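Local structure of EvdMO1 (Micromonospora carbonacea, 5T39) at residues Gln60-Arg65 / Glu86-Leu91; Ala66-Glu71 / Gly172-Thr177; Asp145-Ala150 / Lys164-Val169; Asp190-Lys195 / Leu225-Phe230. The protein probably transfers a methyl group from S-adenosylmethionine during everninomicin biosynthesis, as the methyltransferase half of a bifunctional methyltransferase-oxidase. One frame throughout, in Å; residues are numbered along the deposited sequence. Where two conformers were deposited one is given.

Interaction 1. Residues Gln60-Arg65 / Glu86-Leu91. With SAH (S-adenosyl-L-homocysteine), chain B.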
# COMPACT_ATOMS: atom_id res chain seq x y z
N GLN A 60 -10.33 -2.87 -0.59
CA GLN A 60 -11.40 -1.92 -0.89
C GLN A 60 -11.35 -1.45 -2.34
O GLN A 60 -10.28 -1.36 -2.94
CB GLN A 60 -11.32 -0.71 0.05
CG GLN A 60 -12.48 0.26 -0.10
CD GLN A 60 -12.49 1.34 0.97
OE1 GLN A 60 -11.46 1.63 1.57
NE2 GLN A 60 -13.65 1.94 1.20
N ASP A 61 -12.52 -1.16 -2.89
CA ASP A 61 -12.59 -0.52 -4.19
C ASP A 61 -11.66 0.71 -4.21
O ASP A 61 -11.75 1.55 -3.30
CB ASP A 61 -14.03 -0.08 -4.44
CG ASP A 61 -14.18 0.72 -5.70
OD1 ASP A 61 -14.25 0.12 -6.79
OD2 ASP A 61 -14.22 1.97 -5.59
N PRO A 62 -10.78 0.85 -5.20
CA PRO A 62 -9.83 1.98 -5.17
C PRO A 62 -10.50 3.34 -5.10
O PRO A 62 -9.99 4.23 -4.40
CB PRO A 62 -9.01 1.79 -6.46
CG PRO A 62 -9.12 0.34 -6.78
CD PRO A 62 -10.47 -0.10 -6.29
N ALA A 63 -11.61 3.55 -5.81
CA ALA A 63 -12.27 4.85 -5.76
C ALA A 63 -12.79 5.14 -4.36
O ALA A 63 -12.71 6.28 -3.88
CB ALA A 63 -13.41 4.91 -6.78
N ASP A 64 -13.34 4.13 -3.69
CA ASP A 64 -13.82 4.32 -2.32
C ASP A 64 -12.67 4.58 -1.36
O ASP A 64 -12.78 5.41 -0.44
CB ASP A 64 -14.64 3.11 -1.87
CG ASP A 64 -15.92 2.92 -2.67
OD1 ASP A 64 -16.37 3.89 -3.32
OD2 ASP A 64 -16.48 1.81 -2.65
N ARG A 65 -11.54 3.88 -1.54
CA ARG A 65 -10.39 4.13 -0.69
C ARG A 65 -9.85 5.54 -0.88
O ARG A 65 -9.51 6.22 0.09
CB ARG A 65 -9.30 3.09 -0.97
CG ARG A 65 -8.02 3.30 -0.19
CD ARG A 65 -7.06 2.15 -0.38
NE ARG A 65 -7.47 1.00 0.42
CZ ARG A 65 -6.92 -0.20 0.34
NH1 ARG A 65 -5.95 -0.42 -0.53
NH2 ARG A 65 -7.33 -1.17 1.13
N GLU A 86 -0.31 -3.10 -8.67
CA GLU A 86 -0.60 -2.86 -10.08
C GLU A 86 -1.15 -1.47 -10.33
O GLU A 86 -1.68 -1.17 -11.40
CB GLU A 86 -1.53 -3.95 -10.61
CG GLU A 86 -0.86 -5.31 -10.56
CD GLU A 86 -1.75 -6.51 -10.78
OE1 GLU A 86 -2.99 -6.43 -10.68
OE2 GLU A 86 -1.18 -7.59 -11.05
N GLY A 87 -0.97 -0.58 -9.36
CA GLY A 87 -1.29 0.83 -9.52
C GLY A 87 -2.74 1.21 -9.36
O GLY A 87 -3.09 2.35 -9.68
N ALA A 88 -3.61 0.33 -8.87
CA ALA A 88 -5.03 0.66 -8.84
C ALA A 88 -5.31 1.81 -7.87
O ALA A 88 -6.07 2.74 -8.20
CB ALA A 88 -5.85 -0.57 -8.46
N ASP A 89 -4.74 1.77 -6.66
CA ASP A 89 -4.93 2.88 -5.73
C ASP A 89 -4.19 4.12 -6.23
O ASP A 89 -4.68 5.25 -6.07
CB ASP A 89 -4.44 2.54 -4.32
CG ASP A 89 -5.33 1.56 -3.59
OD1 ASP A 89 -6.52 1.43 -3.93
OD2 ASP A 89 -4.82 0.95 -2.61
N THR A 90 -3.01 3.93 -6.82
CA THR A 90 -2.23 5.05 -7.34
C THR A 90 -3.05 5.84 -8.34
O THR A 90 -3.14 7.07 -8.29
CB THR A 90 -0.97 4.52 -8.03
OG1 THR A 90 -0.55 3.26 -7.47
CG2 THR A 90 0.14 5.54 -7.94
N LEU A 91 -3.68 5.12 -9.27
CA LEU A 91 -4.51 5.75 -10.29
C LEU A 91 -5.70 6.48 -9.66
O LEU A 91 -6.02 7.62 -10.02
CB LEU A 91 -4.98 4.67 -11.26
CG LEU A 91 -5.79 5.15 -12.45
CD1 LEU A 91 -4.95 6.05 -13.32
CD2 LEU A 91 -6.28 3.95 -13.22
N SAH B . -1.40 -1.70 -1.41
CA SAH B . -2.15 -2.62 -2.26
CB SAH B . -1.42 -3.93 -2.47
CG SAH B . -1.17 -4.72 -1.19
SD SAH B . -0.39 -6.32 -1.51
C SAH B . -3.51 -2.90 -1.64
O SAH B . -4.35 -3.56 -2.26
OXT SAH B . -3.74 -2.48 -0.51
C5' SAH B . 1.29 -5.92 -0.98
C4' SAH B . 2.11 -5.14 -2.01
O4' SAH B . 3.28 -4.67 -1.35
C3' SAH B . 2.55 -5.99 -3.19
O3' SAH B . 2.55 -5.26 -4.40
C2' SAH B . 3.96 -6.38 -2.77
O2' SAH B . 4.84 -6.78 -3.80
C1' SAH B . 4.42 -5.13 -2.04
N9 SAH B . 5.50 -5.33 -1.08
C8 SAH B . 5.62 -6.35 -0.17
N7 SAH B . 6.73 -6.18 0.57
C5 SAH B . 7.33 -5.04 0.12
C6 SAH B . 8.50 -4.39 0.49
N6 SAH B . 9.33 -4.83 1.43
N1 SAH B . 8.82 -3.24 -0.17
C2 SAH B . 8.02 -2.76 -1.16
N3 SAH B . 6.87 -3.38 -1.58
C4 SAH B . 6.56 -4.51 -0.91
O HOH W 1 -7.72 -0.83 -3.56
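P62 and D89 bring their CA atoms to 5.0 Å, the closest CA pair between 60-65 and 86-91, where two helices begin side by side. This is the cofactor end of a Rossmann-like methyltransferase fold, and the contact reaches the bound S-adenosyl-L-homocysteine (SAH). Its apolar part is small: P62 CG lies 3.8 Å from A88 CB, and P62 CB also packs against D89. The polar part belongs to R65, whose chain turns at its third torsion (chi3 -77°) and carries the guanidinium to the cofactor. R65 NH1 donates to D89 OD2 at 2.7 Å in a salt bridge; OD2 accepts on its syn lone pair, 6° from the guanidinium plane, although the two flat groups are tilted 64° apart. The same R65 NH1 donates to SAH OXT at 3.0 Å, also near the guanidinium edge, an arrangement consistent with D89 acting as a second-shell residue that helps orient the guanidinium. Replacing R65 by an alanine would probably leave both the D89 carboxylate and the SAH carboxylate without this cationic mate. The other D89 oxygen, OD1, is hydrogen-bonded at 2.6 Å to a bridging water that also reaches Q60 O.

Interaction 2. Residues Ala66-Glu71 / Gly172-Thr177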
# COMPACT_ATOMS: atom_id res chain seq x y z
N ALA A 66 -9.76 5.99 -2.13
CA ALA A 66 -9.29 7.34 -2.39
C ALA A 66 -10.22 8.37 -1.76
O ALA A 66 -9.76 9.37 -1.20
CB ALA A 66 -9.16 7.57 -3.89
N ARG A 67 -11.53 8.13 -1.82
CA ARG A 67 -12.47 9.05 -1.19
C ARG A 67 -12.20 9.14 0.31
O ARG A 67 -12.16 10.24 0.88
CB ARG A 67 -13.90 8.59 -1.45
CG ARG A 67 -15.01 9.41 -0.75
CD ARG A 67 -16.31 8.61 -0.59
NE ARG A 67 -16.03 7.24 -0.16
CZ ARG A 67 -15.70 6.89 1.08
NH1 ARG A 67 -15.62 7.80 2.04
NH2 ARG A 67 -15.44 5.62 1.35
N ALA A 68 -12.02 8.00 0.97
CA ALA A 68 -11.75 8.02 2.40
C ALA A 68 -10.42 8.69 2.70
O ALA A 68 -10.30 9.43 3.68
CB ALA A 68 -11.78 6.60 2.97
N PHE A 69 -9.41 8.44 1.86
CA PHE A 69 -8.10 9.05 2.05
C PHE A 69 -8.19 10.57 2.00
O PHE A 69 -7.64 11.27 2.86
CB PHE A 69 -7.15 8.52 0.98
CG PHE A 69 -5.74 8.99 1.13
CD1 PHE A 69 -4.84 8.26 1.89
CD2 PHE A 69 -5.30 10.13 0.49
CE1 PHE A 69 -3.54 8.67 2.02
CE2 PHE A 69 -4.01 10.54 0.62
CZ PHE A 69 -3.12 9.81 1.38
N TYR A 70 -8.90 11.09 1.00
CA TYR A 70 -9.03 12.54 0.85
C TYR A 70 -10.04 13.15 1.81
O TYR A 70 -10.00 14.37 2.03
CB TYR A 70 -9.33 12.87 -0.60
CG TYR A 70 -8.15 12.67 -1.52
CD1 TYR A 70 -6.93 13.25 -1.22
CD2 TYR A 70 -8.25 11.92 -2.67
CE1 TYR A 70 -5.84 13.10 -2.05
CE2 TYR A 70 -7.16 11.75 -3.51
CZ TYR A 70 -5.96 12.34 -3.20
OH TYR A 70 -4.87 12.19 -4.02
N GLU A 71 -10.93 12.35 2.41
CA GLU A 71 -11.69 12.84 3.56
C GLU A 71 -10.76 13.10 4.74
O GLU A 71 -10.92 14.10 5.45
CB GLU A 71 -12.80 11.85 3.94
CG GLU A 71 -13.99 11.86 3.01
CD GLU A 71 -14.97 10.70 3.23
OE1 GLU A 71 -14.64 9.76 3.98
OE2 GLU A 71 -16.07 10.75 2.64
N GLY A 172 0.95 12.40 8.27
CA GLY A 172 -0.29 11.68 8.15
C GLY A 172 -0.09 10.31 7.54
O GLY A 172 0.69 10.16 6.59
N ILE A 173 -0.80 9.31 8.05
CA ILE A 173 -0.79 7.98 7.47
C ILE A 173 -2.21 7.44 7.42
O ILE A 173 -2.98 7.58 8.37
CB ILE A 173 0.16 7.03 8.24
CG1 ILE A 173 0.33 5.69 7.49
CG2 ILE A 173 -0.30 6.82 9.69
CD1 ILE A 173 1.40 4.80 8.08
N TYR A 174 -2.56 6.82 6.30
CA TYR A 174 -3.78 6.03 6.15
C TYR A 174 -3.30 4.59 6.14
O TYR A 174 -2.63 4.17 5.19
CB TYR A 174 -4.49 6.41 4.87
CG TYR A 174 -5.82 5.73 4.63
CD1 TYR A 174 -7.01 6.43 4.79
CD2 TYR A 174 -5.89 4.41 4.23
CE1 TYR A 174 -8.23 5.82 4.56
CE2 TYR A 174 -7.10 3.80 3.98
CZ TYR A 174 -8.27 4.52 4.15
OH TYR A 174 -9.49 3.95 3.92
N LEU A 175 -3.58 3.87 7.21
CA LEU A 175 -3.02 2.54 7.44
C LEU A 175 -4.15 1.52 7.42
O LEU A 175 -5.07 1.59 8.24
CB LEU A 175 -2.32 2.50 8.80
CG LEU A 175 -1.77 1.14 9.22
CD1 LEU A 175 -0.62 0.74 8.31
CD2 LEU A 175 -1.34 1.17 10.68
N SER A 176 -4.06 0.55 6.52
CA SER A 176 -4.99 -0.58 6.49
C SER A 176 -4.15 -1.83 6.67
O SER A 176 -3.22 -2.07 5.89
CB SER A 176 -5.74 -0.60 5.16
OG SER A 176 -6.62 -1.70 5.08
N THR A 177 -4.43 -2.60 7.72
CA THR A 177 -3.59 -3.74 8.05
C THR A 177 -4.37 -4.78 8.83
O THR A 177 -5.37 -4.48 9.48
CB THR A 177 -2.36 -3.29 8.87
OG1 THR A 177 -1.44 -4.37 9.01
CG2 THR A 177 -2.74 -2.74 10.24
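F69 and Y174 share the same first torsion, CG anti to the backbone N (chi1 -176° in each), and so F69 extends from its helix toward the sheet while Y174 extends from the strand up to the helix. The two side chains cross obliquely. One corner of the F69 ring, CD1, approaches Y174 CB at 3.5 Å with CB close to the plane of the F69 ring, so it is an edge of F69 that rests on the root of the tyrosine. The rings themselves are oblique, with centroids 5.9 Å apart and planes at 52°, an arrangement that is neither a stack nor a T-shaped pair. Farther out, the Y174 ring runs beneath the helix backbone: its CE1 is 3.9 Å from F69 N and 4.0 Å from A68 CB, and Y174 OH ends 3.6 Å from the same A68 methyl. A68 thus meets the outer end of the tyrosine and F69 its inner end, one helix residue apart. The strand, 172-180, stands in the seven-stranded mixed sheet whose order, 3-2-1-4-5-7-6, is the signature of Rossmann-like class I methyltransferases, and helix 62-72 packs on one face of it. L148 and V248, on the two neighbouring strands, also touch the Y174 side chain, while F69 reaches A146, L148 and, on helix 88-94, L93. Within the helix, F69 CD2 sits 3.9 Å above one face of the Y70 ring, toward its rim.

Interaction 3. Residues Asp145-Ala150 / Lys164-Val169. With SAH (S-adenosyl-L-homocysteine), chain B.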
# COMPACT_ATOMS: atom_id res chain seq x y z
N ASP A 145 2.36 15.13 2.14
CA ASP A 145 1.24 15.49 2.98
C ASP A 145 0.68 14.28 3.72
O ASP A 145 0.16 14.41 4.84
CB ASP A 145 0.16 16.13 2.12
CG ASP A 145 0.63 17.42 1.49
OD1 ASP A 145 1.03 18.31 2.24
OD2 ASP A 145 0.61 17.54 0.26
N ALA A 146 0.74 13.10 3.12
CA ALA A 146 0.23 11.90 3.75
C ALA A 146 0.80 10.70 3.02
O ALA A 146 1.22 10.78 1.85
CB ALA A 146 -1.30 11.87 3.76
N VAL A 147 0.81 9.58 3.73
CA VAL A 147 1.29 8.29 3.26
C VAL A 147 0.13 7.32 3.25
O VAL A 147 -0.59 7.20 4.25
CB VAL A 147 2.40 7.76 4.19
CG1 VAL A 147 2.87 6.38 3.77
CG2 VAL A 147 3.56 8.73 4.24
N LEU A 148 -0.06 6.61 2.14
CA LEU A 148 -0.98 5.49 2.07
C LEU A 148 -0.18 4.22 2.30
O LEU A 148 0.79 3.96 1.58
CB LEU A 148 -1.69 5.44 0.71
CG LEU A 148 -2.62 4.24 0.50
CD1 LEU A 148 -3.71 4.18 1.55
CD2 LEU A 148 -3.23 4.27 -0.89
N CYS A 149 -0.58 3.44 3.31
CA CYS A 149 0.09 2.19 3.66
C CYS A 149 -0.99 1.13 3.87
O CYS A 149 -1.44 0.90 5.00
CB CYS A 149 0.95 2.38 4.89
SG CYS A 149 1.87 0.91 5.36
N ALA A 150 -1.42 0.51 2.78
CA ALA A 150 -2.49 -0.47 2.82
C ALA A 150 -1.96 -1.81 2.36
O ALA A 150 -1.19 -1.90 1.40
CB ALA A 150 -3.65 -0.03 1.92
N LYS A 164 7.71 4.25 11.63
CA LYS A 164 8.69 5.32 11.85
C LYS A 164 9.12 5.94 10.53
O LYS A 164 9.30 7.16 10.45
CB LYS A 164 9.91 4.78 12.58
CG LYS A 164 9.72 4.62 14.05
CD LYS A 164 11.00 4.15 14.72
CE LYS A 164 12.12 5.17 14.62
NZ LYS A 164 13.36 4.73 15.32
N ASP A 165 9.33 5.12 9.50
CA ASP A 165 9.74 5.66 8.21
C ASP A 165 8.67 6.56 7.61
O ASP A 165 8.98 7.61 7.04
CB ASP A 165 10.09 4.52 7.26
CG ASP A 165 11.51 4.07 7.41
OD1 ASP A 165 12.36 4.95 7.68
OD2 ASP A 165 11.79 2.86 7.27
N ALA A 166 7.40 6.19 7.75
CA ALA A 166 6.34 7.07 7.30
C ALA A 166 6.39 8.41 8.02
O ALA A 166 6.23 9.47 7.41
CB ALA A 166 4.99 6.39 7.50
N ALA A 167 6.61 8.38 9.34
CA ALA A 167 6.71 9.60 10.13
C ALA A 167 7.92 10.44 9.75
O ALA A 167 7.92 11.66 9.95
CB ALA A 167 6.75 9.27 11.62
N ARG A 168 8.97 9.82 9.21
CA ARG A 168 10.13 10.62 8.81
C ARG A 168 9.80 11.54 7.65
O ARG A 168 10.46 12.57 7.49
CB ARG A 168 11.30 9.72 8.43
CG ARG A 168 12.06 9.18 9.61
CD ARG A 168 13.36 8.51 9.15
NE ARG A 168 14.12 7.98 10.26
CZ ARG A 168 14.00 6.74 10.73
NH1 ARG A 168 13.15 5.88 10.19
NH2 ARG A 168 14.74 6.35 11.76
N VAL A 169 8.80 11.19 6.84
CA VAL A 169 8.50 11.94 5.63
C VAL A 169 7.15 12.65 5.66
O VAL A 169 6.88 13.44 4.74
CB VAL A 169 8.61 11.06 4.36
CG1 VAL A 169 9.97 10.39 4.31
CG2 VAL A 169 7.49 10.00 4.31
N SAH B . -1.40 -1.70 -1.41
CA SAH B . -2.15 -2.62 -2.26
CB SAH B . -1.42 -3.93 -2.47
CG SAH B . -1.17 -4.72 -1.19
SD SAH B . -0.39 -6.32 -1.51
C SAH B . -3.51 -2.90 -1.64
O SAH B . -4.35 -3.56 -2.26
OXT SAH B . -3.74 -2.48 -0.51
C5' SAH B . 1.29 -5.92 -0.98
C4' SAH B . 2.11 -5.14 -2.01
O4' SAH B . 3.28 -4.67 -1.35
C3' SAH B . 2.55 -5.99 -3.19
O3' SAH B . 2.55 -5.26 -4.40
C2' SAH B . 3.96 -6.38 -2.77
O2' SAH B . 4.84 -6.78 -3.80
C1' SAH B . 4.42 -5.13 -2.04
N9 SAH B . 5.50 -5.33 -1.08
C8 SAH B . 5.62 -6.35 -0.17
N7 SAH B . 6.73 -6.18 0.57
C5 SAH B . 7.33 -5.04 0.12
C6 SAH B . 8.50 -4.39 0.49
N6 SAH B . 9.33 -4.83 1.43
N1 SAH B . 8.82 -3.24 -0.17
C2 SAH B . 8.02 -2.76 -1.16
N3 SAH B . 6.87 -3.38 -1.58
C4 SAH B . 6.56 -4.51 -0.91
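V147 meets A166 and V169 without any flat side chain: no ring or amide face or edge enters the contact, which is made of methyl groups. At the far end of the strand the SAH carboxylate puts OXT 3.5 Å from A150 CB. From the strand, V147 CG2 does the touching. It comes 4.1 Å from V169 CG2 and 4.3 Å from A166 CB, with the two valine side chains crossing at about a right angle. V147 places CG2 anti to its carbonyl carbon, with CG1 anti to the backbone N (chi1 176°), which directs the CG2 branch at both A166 and V169. The pair belongs to a beta-alpha-beta unit in which strand 146-150 is followed by helix 159-169 and then by the parallel strand 172-180. L82 also touches V147, and L80 touches V169, both from strand 78-82 alongside. A150 sits where the strand reaches the cofactor, and its carbonyl O accepts from SAH N at 2.8 Å. With no hydrogen bond across the two segments, the V147 contact with A166 and V169 is apolar, and the strand's polar link to SAH is made by the A150 carbonyl.

Interaction 4. Residues Asp190-Lys195 / Leu225-Phe230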
# COMPACT_ATOMS: atom_id res chain seq x y z
N ASP A 190 11.94 -5.22 20.33
CA ASP A 190 11.83 -3.78 20.62
C ASP A 190 10.64 -3.49 21.52
O ASP A 190 9.95 -2.48 21.37
CB ASP A 190 11.79 -2.91 19.36
CG ASP A 190 11.89 -1.42 19.69
OD1 ASP A 190 12.45 -1.09 20.77
OD2 ASP A 190 11.39 -0.58 18.90
N GLY A 191 10.41 -4.37 22.49
CA GLY A 191 9.33 -4.19 23.43
C GLY A 191 7.94 -4.42 22.90
O GLY A 191 6.97 -4.28 23.66
N TYR A 192 7.78 -4.77 21.63
CA TYR A 192 6.49 -5.03 21.02
C TYR A 192 6.20 -6.52 21.05
O TYR A 192 7.11 -7.35 20.89
CB TYR A 192 6.48 -4.54 19.58
CG TYR A 192 6.69 -3.05 19.45
CD1 TYR A 192 5.74 -2.14 19.90
CD2 TYR A 192 7.84 -2.54 18.86
CE1 TYR A 192 5.94 -0.78 19.78
CE2 TYR A 192 8.04 -1.18 18.74
CZ TYR A 192 7.08 -0.32 19.21
OH TYR A 192 7.24 1.05 19.10
N SER A 193 4.93 -6.87 21.25
CA SER A 193 4.50 -8.26 21.19
C SER A 193 4.20 -8.64 19.75
O SER A 193 3.39 -7.97 19.08
CB SER A 193 3.26 -8.47 22.06
OG SER A 193 3.54 -8.20 23.42
N VAL A 194 4.85 -9.71 19.28
CA VAL A 194 4.89 -10.05 17.87
C VAL A 194 4.58 -11.52 17.64
O VAL A 194 5.02 -12.39 18.40
CB VAL A 194 6.25 -9.69 17.23
CG1 VAL A 194 6.45 -8.19 17.26
CG2 VAL A 194 7.41 -10.40 17.91
N LYS A 195 3.84 -11.78 16.56
CA LYS A 195 3.64 -13.11 16.01
C LYS A 195 4.60 -13.22 14.83
O LYS A 195 4.40 -12.57 13.80
CB LYS A 195 2.19 -13.31 15.58
CG LYS A 195 1.91 -14.74 15.15
CD LYS A 195 0.45 -15.04 14.95
CE LYS A 195 0.24 -16.51 14.61
NZ LYS A 195 0.90 -17.44 15.58
N LEU A 225 2.38 2.95 16.54
CA LEU A 225 1.91 4.19 15.93
C LEU A 225 2.29 5.38 16.79
O LEU A 225 2.85 6.37 16.29
CB LEU A 225 0.39 4.14 15.75
CG LEU A 225 -0.06 3.34 14.54
CD1 LEU A 225 -1.51 2.94 14.69
CD2 LEU A 225 0.17 4.14 13.26
N GLU A 226 1.99 5.30 18.10
CA GLU A 226 2.31 6.38 19.03
C GLU A 226 3.81 6.67 19.04
O GLU A 226 4.23 7.83 18.98
CB GLU A 226 1.85 5.97 20.44
CG GLU A 226 2.32 6.86 21.61
CD GLU A 226 1.47 8.10 21.82
OE1 GLU A 226 1.87 8.94 22.65
OE2 GLU A 226 0.42 8.24 21.16
N ASN A 227 4.62 5.61 19.10
CA ASN A 227 6.06 5.78 19.23
C ASN A 227 6.68 6.34 17.96
O ASN A 227 7.73 6.99 18.02
CB ASN A 227 6.69 4.44 19.60
CG ASN A 227 6.30 3.99 21.00
OD1 ASN A 227 5.89 4.81 21.83
ND2 ASN A 227 6.45 2.71 21.28
N ALA A 228 6.04 6.12 16.81
CA ALA A 228 6.49 6.74 15.57
C ALA A 228 6.16 8.22 15.51
O ALA A 228 6.75 8.94 14.70
CB ALA A 228 5.84 6.04 14.38
N GLY A 229 5.23 8.68 16.35
CA GLY A 229 4.79 10.06 16.38
C GLY A 229 3.35 10.26 15.97
O GLY A 229 2.87 11.39 16.02
N PHE A 230 2.65 9.22 15.56
CA PHE A 230 1.24 9.33 15.18
C PHE A 230 0.41 9.24 16.45
O PHE A 230 -0.13 8.20 16.82
CB PHE A 230 0.87 8.27 14.15
CG PHE A 230 1.64 8.38 12.87
CD1 PHE A 230 1.41 9.43 12.01
CD2 PHE A 230 2.59 7.43 12.53
CE1 PHE A 230 2.11 9.55 10.83
CE2 PHE A 230 3.28 7.54 11.34
CZ PHE A 230 3.05 8.61 10.49
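N227 ND2 donates to Y192 OH at 2.9 Å, with an N-H...O angle of 171°, and this nearly straight bond is the one polar link between 190-195 and 225-230. The hydroxyl lies 4° from the plane of the N227 amide, so the donor N-H is aimed along that plane. The phenol is turned against it, ring and amide planes being 46° apart, and the side chains arrive from opposite directions. The nitrogen approaches the ring obliquely, with ND2 3.7 Å from Y192 CZ, while N227 CB comes within 3.5 Å of Y192 OH. Both residues place CG anti to the carbonyl carbon, beside the backbone N, and the two side chains together bridge the 11.0 Å between the Y192 and N227 CA atoms. Further down, the ring stacks on that of W160 and touches A223 and A224 of helix 218-228. A phenylalanine in place of Y192 would probably keep much of the ring's packing but leave N227 ND2 without this acceptor, and the amide free to turn. Just past N227 the helix closes. G229 has positive phi, and the bonds F230 N to L225 O and G229 N to E226 O, both 2.9 Å, return into the last turn. The contact thus ties Y192, in the middle strand of a three-stranded antiparallel sheet inserted in the chain between core strand 172-180 and helix 218-228, to a helix terminus ended by a Schellman motif.

Interactions 1 and 2 share helix 62-72 and have centres about 11 Å apart; their segments alternate along the chain. Interaction 3 is nested in the loop closed by interaction 2, centres also about 11 Å apart, and the two meet through neighbouring strands 146-150 and 172-180, where Y174 N lies 2.9 Å from V147 O. Interactions 1 and 3, centres about 17 Å apart, both reach SAH, from a helix and a strand end. Interaction 4 comes last, its centre about 28 Å from that of interaction 1 and across the chain's centre, yet F230 touches I173 and A167. The contacts run from the cofactor pocket through the central sheet to the helices and small sheet beyond.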